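Local coordinates for protein L-threonine dehydrogenase (Flavobacterium frigidimaris, PDB 2YY7) that probably oxidises L-threonine at its 3-hydroxyl group with NAD as cofactor, as an epimerase-like member of the short-chain dehydrogenase/reductase superfamily, at residues P3-I8 against E29-S34; I110-W115 against G162-S167; M216-D221 against H296-E301; S238-A243 against S286-D291. All coordinates share one frame; numbering follows the deposited sequence.

Interaction 1: P3-I8 against E29-S34; sequences PKILII and ENVIAS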
loop_
_atom_site.group_PDB
_atom_site.type_symbol
_atom_site.label_atom_id
_atom_site.label_comp_id
_atom_site.label_asym_id
_atom_site.label_seq_id
_atom_site.Cartn_x
_atom_site.Cartn_y
_atom_site.Cartn_z
ATOM N N PRO A 3 -24.665 16.591 13.550
ATOM C CA PRO A 3 -23.814 16.728 12.370
ATOM C C PRO A 3 -24.631 16.807 11.089
ATOM O O PRO A 3 -25.798 16.418 11.055
ATOM C CB PRO A 3 -22.961 15.470 12.425
ATOM C CG PRO A 3 -23.932 14.455 12.948
ATOM C CD PRO A 3 -24.621 15.212 14.072
ATOM N N LYS A 4 -24.009 17.332 10.043
ATOM C CA LYS A 4 -24.646 17.428 8.744
ATOM C C LYS A 4 -23.862 16.393 7.944
ATOM O O LYS A 4 -22.690 16.596 7.631
ATOM C CB LYS A 4 -24.466 18.827 8.159
ATOM C CG LYS A 4 -25.302 19.065 6.927
ATOM C CD LYS A 4 -26.783 18.852 7.218
ATOM C CE LYS A 4 -27.620 19.118 5.979
ATOM N NZ LYS A 4 -27.447 20.528 5.513
ATOM N N ILE A 5 -24.521 15.287 7.623
ATOM C CA ILE A 5 -23.885 14.169 6.941
ATOM C C ILE A 5 -24.052 14.043 5.430
ATOM O O ILE A 5 -25.132 14.260 4.885
ATOM C CB ILE A 5 -24.362 12.841 7.581
ATOM C CG1 ILE A 5 -24.100 12.874 9.092
ATOM C CG2 ILE A 5 -23.650 11.653 6.933
ATOM C CD1 ILE A 5 -24.823 11.793 9.875
ATOM N N LEU A 6 -22.962 13.676 4.768
ATOM C CA LEU A 6 -22.969 13.449 3.331
ATOM C C LEU A 6 -22.493 12.021 3.099
ATOM O O LEU A 6 -21.360 11.668 3.441
ATOM C CB LEU A 6 -22.037 14.422 2.604
ATOM C CG LEU A 6 -21.862 14.128 1.108
ATOM C CD1 LEU A 6 -23.213 14.236 0.390
ATOM C CD2 LEU A 6 -20.852 15.101 0.508
ATOM N N ILE A 7 -23.371 11.189 2.549
ATOM C CA ILE A 7 -23.018 9.808 2.258
ATOM C C ILE A 7 -22.765 9.695 0.757
ATOM O O ILE A 7 -23.667 9.910 -0.052
ATOM C CB ILE A 7 -24.152 8.843 2.653
ATOM C CG1 ILE A 7 -24.381 8.904 4.166
ATOM C CG2 ILE A 7 -23.794 7.423 2.232
ATOM C CD1 ILE A 7 -25.606 8.154 4.628
ATOM N N ILE A 8 -21.528 9.377 0.395
ATOM C CA ILE A 8 -21.147 9.236 -1.003
ATOM C C ILE A 8 -21.239 7.749 -1.338
ATOM O O ILE A 8 -20.600 6.919 -0.686
ATOM C CB ILE A 8 -19.711 9.759 -1.223
ATOM C CG1 ILE A 8 -19.625 11.215 -0.755
ATOM C CG2 ILE A 8 -19.324 9.662 -2.699
ATOM C CD1 ILE A 8 -18.234 11.825 -0.895
ATOM N N GLU A 29 -33.433 15.292 6.880
ATOM C CA GLU A 29 -32.713 16.320 6.141
ATOM C C GLU A 29 -31.294 16.619 6.620
ATOM O O GLU A 29 -30.613 17.457 6.031
ATOM C CB GLU A 29 -33.528 17.617 6.115
ATOM C CG GLU A 29 -34.844 17.513 5.346
ATOM C CD GLU A 29 -35.857 16.627 6.042
ATOM O OE1 GLU A 29 -35.857 16.594 7.291
ATOM O OE2 GLU A 29 -36.662 15.976 5.341
ATOM N N ASN A 30 -30.847 15.951 7.681
ATOM C CA ASN A 30 -29.487 16.159 8.173
ATOM C C ASN A 30 -28.538 15.193 7.469
ATOM O O ASN A 30 -27.318 15.305 7.591
ATOM C CB ASN A 30 -29.404 15.931 9.681
ATOM C CG ASN A 30 -29.908 17.111 10.475
ATOM O OD1 ASN A 30 -31.110 17.312 10.620
ATOM N ND2 ASN A 30 -28.985 17.910 10.986
ATOM N N VAL A 31 -29.113 14.243 6.738
ATOM C CA VAL A 31 -28.333 13.247 6.014
ATOM C C VAL A 31 -28.579 13.388 4.514
ATOM O O VAL A 31 -29.688 13.164 4.030
ATOM C CB VAL A 31 -28.715 11.818 6.452
ATOM C CG1 VAL A 31 -27.800 10.809 5.785
ATOM C CG2 VAL A 31 -28.645 11.697 7.972
ATOM N N ILE A 32 -27.536 13.771 3.784
ATOM C CA ILE A 32 -27.631 13.948 2.342
ATOM C C ILE A 32 -27.081 12.707 1.647
ATOM O O ILE A 32 -25.940 12.315 1.883
ATOM C CB ILE A 32 -26.800 15.170 1.869
ATOM C CG1 ILE A 32 -27.111 16.400 2.732
ATOM C CG2 ILE A 32 -27.080 15.449 0.397
ATOM C CD1 ILE A 32 -28.549 16.865 2.683
ATOM N N ALA A 33 -27.895 12.087 0.798
ATOM C CA ALA A 33 -27.474 10.900 0.063
ATOM C C ALA A 33 -26.969 11.330 -1.308
ATOM O O ALA A 33 -27.589 12.162 -1.965
ATOM C CB ALA A 33 -28.645 9.926 -0.090
ATOM N N SER A 34 -25.839 10.772 -1.734
ATOM C CA SER A 34 -25.271 11.111 -3.034
ATOM C C SER A 34 -24.712 9.855 -3.682
ATOM O O SER A 34 -24.237 8.948 -3.001
ATOM C CB SER A 34 -24.165 12.167 -2.899
ATOM O OG SER A 34 -23.053 11.676 -2.170
#
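The carbonyl oxygen Ile7 O is the best-held polar atom here, gripped by two donors of one residue. Ser34 N reaches it at 2.9 Å, nearly along the C=O axis, while Ser34 OG donates to it at 2.8 Å from above the carbonyl plane. The hydroxyl can do so because it sits in the crowded position between the serine's own N and carbonyl carbon (chi1 65°), a rotamer that turns it back across the gap to Ile7 and lays it beside Ile8 CA. The rest of the pairing is a regular parallel ladder: Ile5 N donates to Asn30 O at 2.8 Å, Ile32 N to Ile5 O at 2.7 Å, and Ile7 N to Ile32 O at 2.9 Å, the last two bonds almost straight (175° and 174°). On one face the side chains of Ile7 and Val31 cross obliquely, Ile7 CD1 to Val31 CG1 at 3.6 Å. On the other, Leu6 CD1 lies 4.0 Å from Ile32 CB. Lys4, bent along its chain, passes its CE 3.4 Å from Glu29 O before NZ bonds to His67 O.

These are the first two strands of the Rossmann fold, joined through helix 13-26 as a beta-alpha-beta crossover. Ile8 ends near the bound NAD and Ala54, one of its binding residues. The helix packs on the face of Ile5 and Ile7 through Leu22 and Thr19; strand 71-74 bonds to the other edge of strand 5-8, and strand 49-51 brings Glu50 against Ile32 and Phe49 against Ala33.

Interaction 2: I110-W115 against G162-S167; sequences IKKIFW and GVDVRS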
loop_
_atom_site.group_PDB
_atom_site.type_symbol
_atom_site.label_atom_id
_atom_site.label_comp_id
_atom_site.label_asym_id
_atom_site.label_seq_id
_atom_site.Cartn_x
_atom_site.Cartn_y
_atom_site.Cartn_z
ATOM N N ILE A 110 -14.502 20.061 6.282
ATOM C CA ILE A 110 -15.361 19.073 6.933
ATOM C C ILE A 110 -14.659 18.722 8.243
ATOM O O ILE A 110 -13.475 19.010 8.412
ATOM C CB ILE A 110 -15.568 17.786 6.083
ATOM C CG1 ILE A 110 -14.241 17.056 5.886
ATOM C CG2 ILE A 110 -16.190 18.143 4.728
ATOM C CD1 ILE A 110 -14.396 15.719 5.187
ATOM N N LYS A 111 -15.381 18.103 9.169
ATOM C CA LYS A 111 -14.806 17.772 10.468
ATOM C C LYS A 111 -14.423 16.314 10.692
ATOM O O LYS A 111 -13.411 16.027 11.330
ATOM C CB LYS A 111 -15.779 18.180 11.586
ATOM C CG LYS A 111 -16.140 19.656 11.624
ATOM C CD LYS A 111 -17.041 19.958 12.818
ATOM C CE LYS A 111 -17.390 21.436 12.890
ATOM N NZ LYS A 111 -18.252 21.758 14.068
ATOM N N LYS A 112 -15.234 15.394 10.181
ATOM C CA LYS A 112 -14.988 13.978 10.404
ATOM C C LYS A 112 -15.207 13.136 9.150
ATOM O O LYS A 112 -16.006 13.482 8.279
ATOM C CB LYS A 112 -15.915 13.496 11.530
ATOM C CG LYS A 112 -15.639 12.100 12.079
ATOM C CD LYS A 112 -16.672 11.714 13.151
ATOM C CE LYS A 112 -16.629 12.655 14.354
ATOM N NZ LYS A 112 -17.631 12.283 15.410
ATOM N N ILE A 113 -14.497 12.017 9.077
ATOM C CA ILE A 113 -14.608 11.124 7.938
ATOM C C ILE A 113 -14.718 9.669 8.348
ATOM O O ILE A 113 -14.061 9.225 9.297
ATOM C CB ILE A 113 -13.358 11.207 7.021
ATOM C CG1 ILE A 113 -13.249 12.588 6.381
ATOM C CG2 ILE A 113 -13.426 10.121 5.945
ATOM C CD1 ILE A 113 -11.933 12.810 5.664
ATOM N N PHE A 114 -15.574 8.939 7.643
ATOM C CA PHE A 114 -15.668 7.506 7.838
ATOM C C PHE A 114 -15.341 6.944 6.462
ATOM O O PHE A 114 -15.931 7.355 5.458
ATOM C CB PHE A 114 -17.061 6.998 8.213
ATOM C CG PHE A 114 -17.144 5.485 8.209
ATOM C CD1 PHE A 114 -16.567 4.743 9.243
ATOM C CD2 PHE A 114 -17.680 4.803 7.116
ATOM C CE1 PHE A 114 -16.514 3.350 9.190
ATOM C CE2 PHE A 114 -17.635 3.404 7.047
ATOM C CZ PHE A 114 -17.046 2.676 8.088
ATOM N N TRP A 115 -14.389 6.027 6.421
ATOM C CA TRP A 115 -13.992 5.389 5.178
ATOM C C TRP A 115 -13.755 3.929 5.529
ATOM O O TRP A 115 -12.915 3.615 6.366
ATOM C CB TRP A 115 -12.711 6.013 4.633
ATOM C CG TRP A 115 -12.168 5.253 3.460
ATOM C CD1 TRP A 115 -12.642 5.261 2.179
ATOM C CD2 TRP A 115 -11.101 4.302 3.488
ATOM N NE1 TRP A 115 -11.938 4.370 1.407
ATOM C CE2 TRP A 115 -10.985 3.767 2.187
ATOM C CE3 TRP A 115 -10.234 3.845 4.490
ATOM C CZ2 TRP A 115 -10.031 2.796 1.860
ATOM C CZ3 TRP A 115 -9.285 2.876 4.163
ATOM C CH2 TRP A 115 -9.192 2.366 2.859
ATOM N N GLY A 162 -3.700 16.043 11.317
ATOM C CA GLY A 162 -4.690 16.048 12.384
ATOM C C GLY A 162 -6.113 15.739 11.949
ATOM O O GLY A 162 -7.072 16.050 12.661
ATOM N N VAL A 163 -6.260 15.118 10.784
ATOM C CA VAL A 163 -7.583 14.775 10.274
ATOM C C VAL A 163 -8.271 13.678 11.084
ATOM O O VAL A 163 -7.669 12.654 11.392
ATOM C CB VAL A 163 -7.508 14.305 8.807
ATOM C CG1 VAL A 163 -8.856 13.707 8.379
ATOM C CG2 VAL A 163 -7.121 15.477 7.910
ATOM N N ASP A 164 -9.539 13.892 11.417
ATOM C CA ASP A 164 -10.301 12.893 12.161
ATOM C C ASP A 164 -10.932 11.933 11.155
ATOM O O ASP A 164 -12.042 12.168 10.676
ATOM C CB ASP A 164 -11.410 13.557 12.984
ATOM C CG ASP A 164 -12.108 12.582 13.930
ATOM O OD1 ASP A 164 -11.877 11.357 13.840
ATOM O OD2 ASP A 164 -12.903 13.048 14.770
ATOM N N VAL A 165 -10.213 10.866 10.820
ATOM C CA VAL A 165 -10.720 9.868 9.880
ATOM C C VAL A 165 -10.775 8.521 10.590
ATOM O O VAL A 165 -9.789 8.068 11.171
ATOM C CB VAL A 165 -9.830 9.768 8.614
ATOM C CG1 VAL A 165 -8.371 9.562 9.006
ATOM C CG2 VAL A 165 -10.318 8.628 7.726
ATOM N N ARG A 166 -11.943 7.891 10.544
ATOM C CA ARG A 166 -12.154 6.615 11.208
ATOM C C ARG A 166 -12.487 5.534 10.197
ATOM O O ARG A 166 -13.191 5.784 9.217
ATOM C CB ARG A 166 -13.275 6.778 12.233
ATOM C CG ARG A 166 -13.081 8.045 13.062
ATOM C CD ARG A 166 -14.107 8.234 14.164
ATOM N NE ARG A 166 -13.865 9.501 14.850
ATOM C CZ ARG A 166 -14.477 9.893 15.962
ATOM N NH1 ARG A 166 -15.385 9.118 16.535
ATOM N NH2 ARG A 166 -14.178 11.070 16.499
ATOM N N SER A 167 -11.987 4.326 10.443
ATOM C CA SER A 167 -12.202 3.218 9.523
ATOM C C SER A 167 -12.316 1.849 10.184
ATOM O O SER A 167 -11.819 1.628 11.287
ATOM C CB SER A 167 -11.052 3.172 8.512
ATOM O OG SER A 167 -11.237 2.132 7.564
HETATM O O HOH W 1 -10.971 16.290 10.624
HETATM O O HOH W 2 -14.034 15.562 14.292
HETATM O O HOH W 3 -16.329 12.450 18.190
#
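This is a parallel strand pairing inside the Rossmann sheet, where strand 112-118 runs beside strand 164-174 near the bound NAD. Three backbone bonds tie the strands: Ile113 N to Asp164 O at 2.9 Å, Arg166 N to Ile113 O at 2.8 Å, and Trp115 N to Arg166 O at 3.1 Å. On the face turned to helices 87-106 and 142-161, Ile113 CG2 meets Val165 CG2 at 3.9 Å, and the Trp115 side chain rests against that of Lys147, an NAD-binding residue.

The other face carries a charged cluster beside Phe114. Arg166, extended from CG to NE, grips Asp164 side-on with NE and NH2, one to each carboxylate oxygen; both oxygens use their syn lone pairs, and the salt bridge from Arg166 NE to Asp164 OD1, 2.9 Å long, is almost straight at 175°. Lys112 lies alongside Asp164 and crosses Arg166 obliquely, placing CE over one face of the guanidinium, 3.6 Å from NH2. The Asp164 carboxylate, with Met227 O bonded to Lys112 NZ and Ala229 O and Ile226 O bonded to Arg166 NH1, probably offsets the like charges. A single water accepts from both Lys112 NZ and Arg166 NH2, each at 3.1 Å.

Interaction 3: M216-D221 against H296-E301; sequences MDDAID and HTFDLE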
loop_
_atom_site.group_PDB
_atom_site.type_symbol
_atom_site.label_atom_id
_atom_site.label_comp_id
_atom_site.label_asym_id
_atom_site.label_seq_id
_atom_site.Cartn_x
_atom_site.Cartn_y
_atom_site.Cartn_z
ATOM N N MET A 216 -25.575 -7.141 7.897
ATOM C CA MET A 216 -25.577 -5.688 7.683
ATOM C C MET A 216 -25.971 -4.843 8.903
ATOM O O MET A 216 -25.383 -3.787 9.142
ATOM C CB MET A 216 -26.475 -5.329 6.490
ATOM C CG MET A 216 -26.366 -3.871 6.026
ATOM S SD MET A 216 -24.720 -3.425 5.403
ATOM C CE MET A 216 -24.736 -4.250 3.799
ATOM N N ASP A 217 -26.962 -5.287 9.673
ATOM C CA ASP A 217 -27.375 -4.524 10.856
ATOM C C ASP A 217 -26.183 -4.260 11.775
ATOM O O ASP A 217 -26.061 -3.190 12.370
ATOM C CB ASP A 217 -28.447 -5.276 11.652
ATOM C CG ASP A 217 -29.775 -5.355 10.921
ATOM O OD1 ASP A 217 -30.777 -5.709 11.568
ATOM O OD2 ASP A 217 -29.820 -5.074 9.710
ATOM N N ASP A 218 -25.316 -5.255 11.896
ATOM C CA ASP A 218 -24.135 -5.145 12.739
ATOM C C ASP A 218 -23.133 -4.191 12.100
ATOM O O ASP A 218 -22.565 -3.326 12.773
ATOM C CB ASP A 218 -23.507 -6.529 12.931
ATOM C CG ASP A 218 -24.189 -7.330 14.017
ATOM O OD1 ASP A 218 -24.170 -8.575 13.946
ATOM O OD2 ASP A 218 -24.735 -6.720 14.956
ATOM N N ALA A 219 -22.921 -4.349 10.797
ATOM C CA ALA A 219 -21.987 -3.494 10.083
ATOM C C ALA A 219 -22.399 -2.030 10.238
ATOM O O ALA A 219 -21.553 -1.163 10.436
ATOM C CB ALA A 219 -21.941 -3.880 8.609
ATOM N N ILE A 220 -23.699 -1.761 10.148
ATOM C CA ILE A 220 -24.208 -0.396 10.285
ATOM C C ILE A 220 -24.010 0.143 11.706
ATOM O O ILE A 220 -23.601 1.289 11.897
ATOM C CB ILE A 220 -25.707 -0.326 9.930
ATOM C CG1 ILE A 220 -25.916 -0.766 8.478
ATOM C CG2 ILE A 220 -26.235 1.089 10.148
ATOM C CD1 ILE A 220 -25.142 0.056 7.461
ATOM N N ASP A 221 -24.308 -0.676 12.706
ATOM C CA ASP A 221 -24.131 -0.249 14.092
ATOM C C ASP A 221 -22.661 0.084 14.339
ATOM O O ASP A 221 -22.338 1.078 14.987
ATOM C CB ASP A 221 -24.595 -1.353 15.047
ATOM C CG ASP A 221 -26.114 -1.445 15.140
ATOM O OD1 ASP A 221 -26.623 -2.453 15.673
ATOM O OD2 ASP A 221 -26.796 -0.502 14.685
ATOM N N HIS A 296 -20.959 -7.365 18.383
ATOM C CA HIS A 296 -21.897 -7.806 17.353
ATOM C C HIS A 296 -23.112 -8.449 18.005
ATOM O O HIS A 296 -23.032 -8.933 19.132
ATOM C CB HIS A 296 -21.221 -8.792 16.393
ATOM C CG HIS A 296 -20.848 -10.100 17.020
ATOM N ND1 HIS A 296 -21.619 -11.236 16.888
ATOM C CD2 HIS A 296 -19.776 -10.459 17.766
ATOM C CE1 HIS A 296 -21.038 -12.237 17.525
ATOM N NE2 HIS A 296 -19.918 -11.791 18.066
ATOM N N THR A 297 -24.240 -8.448 17.303
ATOM C CA THR A 297 -25.460 -9.023 17.855
ATOM C C THR A 297 -25.956 -10.266 17.117
ATOM O O THR A 297 -26.557 -11.150 17.728
ATOM C CB THR A 297 -26.593 -7.983 17.876
ATOM O OG1 THR A 297 -26.934 -7.626 16.533
ATOM C CG2 THR A 297 -26.151 -6.726 18.617
ATOM N N PHE A 298 -25.697 -10.350 15.815
ATOM C CA PHE A 298 -26.157 -11.498 15.031
ATOM C C PHE A 298 -25.128 -12.597 14.782
ATOM O O PHE A 298 -23.972 -12.317 14.473
ATOM C CB PHE A 298 -26.679 -11.045 13.660
ATOM C CG PHE A 298 -27.926 -10.209 13.721
ATOM C CD1 PHE A 298 -27.856 -8.846 13.987
ATOM C CD2 PHE A 298 -29.172 -10.788 13.512
ATOM C CE1 PHE A 298 -29.017 -8.070 14.042
ATOM C CE2 PHE A 298 -30.339 -10.019 13.565
ATOM C CZ PHE A 298 -30.258 -8.661 13.831
ATOM N N ASP A 299 -25.558 -13.850 14.919
ATOM C CA ASP A 299 -24.692 -14.981 14.622
ATOM C C ASP A 299 -25.351 -15.645 13.416
ATOM O O ASP A 299 -26.373 -15.155 12.937
ATOM C CB ASP A 299 -24.583 -15.951 15.811
ATOM C CG ASP A 299 -25.930 -16.489 16.273
ATOM O OD1 ASP A 299 -25.941 -17.233 17.274
ATOM O OD2 ASP A 299 -26.965 -16.176 15.655
ATOM N N LEU A 300 -24.784 -16.739 12.918
ATOM C CA LEU A 300 -25.347 -17.410 11.748
ATOM C C LEU A 300 -26.846 -17.724 11.852
ATOM O O LEU A 300 -27.605 -17.452 10.921
ATOM C CB LEU A 300 -24.571 -18.695 11.452
ATOM C CG LEU A 300 -25.079 -19.495 10.249
ATOM C CD1 LEU A 300 -25.160 -18.585 9.018
ATOM C CD2 LEU A 300 -24.152 -20.678 9.991
ATOM N N GLU A 301 -27.264 -18.292 12.978
ATOM C CA GLU A 301 -28.665 -18.641 13.194
ATOM C C GLU A 301 -29.628 -17.450 13.191
ATOM O O GLU A 301 -30.660 -17.488 12.522
ATOM C CB GLU A 301 -28.820 -19.417 14.511
ATOM C CG GLU A 301 -30.271 -19.592 14.967
ATOM C CD GLU A 301 -30.403 -20.444 16.221
ATOM O OE1 GLU A 301 -29.627 -20.234 17.179
ATOM O OE2 GLU A 301 -31.294 -21.318 16.253
HETATM O O HOH W 4 -23.415 -10.318 12.321
#
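The first turn of helix 216-228 holds the loop that leads into the C-terminal helix 300-311, and it does so mainly through the buried carboxylate of Asp218. With CG anti to the carbonyl carbon (chi1 -82°), the side chain extends to the backbone N-H groups of Thr297 and Phe298. Asp218 OD1 takes Phe298 N at 3.0 Å through its syn lone pair, in a fairly straight bond (161°). Asp218 OD2 receives two donors from Thr297: OG1 at 2.9 Å on the syn lone pair, and the backbone N at 3.0 Å from above the carboxylate plane. A weak bond from Thr297 N also reaches OD1. A water completes the set, donating to Asp218 OD1 at 2.5 Å and to Phe298 O at 3.0 Å.

The loop so fixed runs straight into a helix start, where Asp299 is the N-cap and also bonds Ser302 through OD2. So many donors around the Asp218 carboxylate would be expected to favour its ionised form. Phe298 also touches the helix: Asp218 OD1 lies at the edge of its ring, near the ring plane, and CE1 touches Asp217 CB at 3.7 Å. The Asp217 carboxylate plane stands nearly perpendicular to that ring, at 86°. The ring also stacks edge-to-face with Tyr215, while Met216 packs onto Gln13, Ile14 and Leu173, all NAD-binding residues.

Interaction 4: S238-A243 against S286-D291; sequences SSYNLA and SQARED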
loop_
_atom_site.group_PDB
_atom_site.type_symbol
_atom_site.label_atom_id
_atom_site.label_comp_id
_atom_site.label_asym_id
_atom_site.label_seq_id
_atom_site.Cartn_x
_atom_site.Cartn_y
_atom_site.Cartn_z
ATOM N N SER A 238 -5.544 3.762 11.159
ATOM C CA SER A 238 -5.440 3.101 9.868
ATOM C C SER A 238 -6.862 2.567 9.692
ATOM O O SER A 238 -7.707 3.227 9.087
ATOM C CB SER A 238 -4.417 1.958 9.935
ATOM O OG SER A 238 -4.623 1.143 11.079
ATOM N N SER A 239 -7.131 1.386 10.245
ATOM C CA SER A 239 -8.470 0.799 10.194
ATOM C C SER A 239 -8.562 -0.317 11.230
ATOM O O SER A 239 -7.594 -1.048 11.457
ATOM C CB SER A 239 -8.784 0.244 8.803
ATOM O OG SER A 239 -10.161 -0.102 8.695
ATOM N N TYR A 240 -9.730 -0.436 11.856
ATOM C CA TYR A 240 -9.968 -1.446 12.883
ATOM C C TYR A 240 -10.419 -2.792 12.344
ATOM O O TYR A 240 -11.256 -2.858 11.440
ATOM C CB TYR A 240 -11.054 -0.965 13.854
ATOM C CG TYR A 240 -10.586 -0.058 14.964
ATOM C CD1 TYR A 240 -10.120 -0.586 16.168
ATOM C CD2 TYR A 240 -10.632 1.326 14.824
ATOM C CE1 TYR A 240 -9.714 0.249 17.212
ATOM C CE2 TYR A 240 -10.229 2.168 15.859
ATOM C CZ TYR A 240 -9.774 1.621 17.048
ATOM O OH TYR A 240 -9.390 2.448 18.075
ATOM N N ASN A 241 -9.858 -3.865 12.890
ATOM C CA ASN A 241 -10.302 -5.198 12.518
ATOM C C ASN A 241 -11.727 -5.188 13.084
ATOM O O ASN A 241 -11.983 -4.541 14.101
ATOM C CB ASN A 241 -9.468 -6.273 13.229
ATOM C CG ASN A 241 -8.385 -6.873 12.338
ATOM O OD1 ASN A 241 -8.180 -6.443 11.205
ATOM N ND2 ASN A 241 -7.687 -7.873 12.858
ATOM N N LEU A 242 -12.649 -5.879 12.428
ATOM C CA LEU A 242 -14.035 -5.930 12.884
ATOM C C LEU A 242 -14.572 -7.330 12.602
ATOM O O LEU A 242 -14.470 -7.824 11.483
ATOM C CB LEU A 242 -14.879 -4.891 12.135
ATOM C CG LEU A 242 -16.296 -4.666 12.672
ATOM C CD1 LEU A 242 -16.237 -3.752 13.892
ATOM C CD2 LEU A 242 -17.167 -4.032 11.592
ATOM N N ALA A 243 -15.148 -7.971 13.609
ATOM C CA ALA A 243 -15.650 -9.323 13.414
ATOM C C ALA A 243 -17.009 -9.590 14.037
ATOM O O ALA A 243 -17.461 -8.866 14.927
ATOM C CB ALA A 243 -14.636 -10.323 13.951
ATOM N N SER A 286 -10.350 -7.588 18.851
ATOM C CA SER A 286 -10.258 -7.146 20.246
ATOM C C SER A 286 -10.016 -5.648 20.457
ATOM O O SER A 286 -10.571 -5.059 21.388
ATOM C CB SER A 286 -9.169 -7.938 20.977
ATOM O OG SER A 286 -9.541 -9.300 21.108
ATOM N N GLN A 287 -9.191 -5.027 19.615
ATOM C CA GLN A 287 -8.928 -3.597 19.772
ATOM C C GLN A 287 -10.201 -2.770 19.586
ATOM O O GLN A 287 -10.412 -1.772 20.279
ATOM C CB GLN A 287 -7.856 -3.116 18.786
ATOM C CG GLN A 287 -6.414 -3.431 19.185
ATOM C CD GLN A 287 -5.989 -4.854 18.850
ATOM O OE1 GLN A 287 -4.822 -5.219 19.017
ATOM N NE2 GLN A 287 -6.930 -5.662 18.377
ATOM N N ALA A 288 -11.050 -3.182 18.650
ATOM C CA ALA A 288 -12.297 -2.462 18.406
ATOM C C ALA A 288 -13.219 -2.568 19.618
ATOM O O ALA A 288 -13.814 -1.578 20.055
ATOM C CB ALA A 288 -12.992 -3.023 17.170
ATOM N N ARG A 289 -13.339 -3.775 20.160
ATOM C CA ARG A 289 -14.197 -3.998 21.318
ATOM C C ARG A 289 -13.662 -3.267 22.548
ATOM O O ARG A 289 -14.432 -2.731 23.343
ATOM C CB ARG A 289 -14.321 -5.504 21.592
ATOM C CG ARG A 289 -14.820 -6.287 20.376
ATOM C CD ARG A 289 -15.076 -7.769 20.656
ATOM N NE ARG A 289 -15.475 -8.452 19.426
ATOM C CZ ARG A 289 -16.693 -8.921 19.164
ATOM N NH1 ARG A 289 -17.676 -8.807 20.050
ATOM N NH2 ARG A 289 -16.939 -9.475 17.986
ATOM N N GLU A 290 -12.341 -3.230 22.686
ATOM C CA GLU A 290 -11.706 -2.569 23.822
ATOM C C GLU A 290 -11.704 -1.041 23.713
ATOM O O GLU A 290 -12.024 -0.347 24.681
ATOM C CB GLU A 290 -10.267 -3.085 23.977
ATOM C CG GLU A 290 -9.397 -2.295 24.943
ATOM C CD GLU A 290 -7.973 -2.832 25.019
ATOM O OE1 GLU A 290 -7.129 -2.203 25.692
ATOM O OE2 GLU A 290 -7.697 -3.886 24.404
ATOM N N ASP A 291 -11.356 -0.520 22.539
ATOM C CA ASP A 291 -11.295 0.930 22.337
ATOM C C ASP A 291 -12.629 1.666 22.306
ATOM O O ASP A 291 -12.780 2.700 22.960
ATOM C CB ASP A 291 -10.527 1.260 21.055
ATOM C CG ASP A 291 -9.069 0.840 21.121
ATOM O OD1 ASP A 291 -8.592 0.492 22.224
ATOM O OD2 ASP A 291 -8.400 0.869 20.066
HETATM O O HOH W 5 -9.878 -4.458 16.154
#
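Tyr240 points its CB at helix 286-292, and its ring lies against the first turn, an orientation that sets the contacts with Ala288 and Asp291. CG is anti to the carbonyl carbon (chi1 -83°), which brings CD1 to Ala288 and OH to Asp291. CD1 touches Ala288 CA at 3.6 Å and Ala288 CB at 3.9 Å, so the small side chain lets the backbone of the helix come close. Next along the ring, CE1 passes Gln287 O at 3.7 Å.

The hydroxyl then meets Asp291 one turn on from Gln287. The two side chains cross obliquely, their ring and carboxylate planes 80° apart, yet Asp291 OD2 itself lies in the plane of the tyrosine ring, at its edge. Tyr240 OH donates to it at 2.7 Å, met by the anti lone pair of OD2. A water sits at the ring edge as well, accepting from Ala288 N at 3.0 Å and donating to Asn241 O at 2.9 Å, which joins the short strand 240-241 to the first turn of the helix.

Around this pair, Trp292 stacks edge-to-face with Tyr240, and strand 164-174 touches it through Ile168. Arg289 pairs with Asp285, whose other oxygen receives Ala243 N. The phenol oxygen has several partners: it donates a hydrogen bond to Asp291 while the backbone N-H groups of Lys235 and Ile236 donate to it. Such donors would polarise the O-H bond and probably strengthen its hold on an ionised Asp291.

The four contacts trace the chain from the Rossmann core to the C-terminal region. Interactions 1 and 2, about 15 Å apart between centres, fasten different strand pairs of one sheet and follow each other in the chain. Interaction 4 borders interaction 2 directly: strand 240-241 neighbours strand 164-174, and Ser167 OG lies 2.7 Å from Ser239 OG, probably hydrogen-bonded. Interaction 4 is also nested inside the loop closed by interaction 3, whose centre is about 15 Å away; His296 and Arg289 touch there. The C-terminal region is thus held to the nucleotide-binding domain at two places, at strand 240-241 and at the start of helix 216-228.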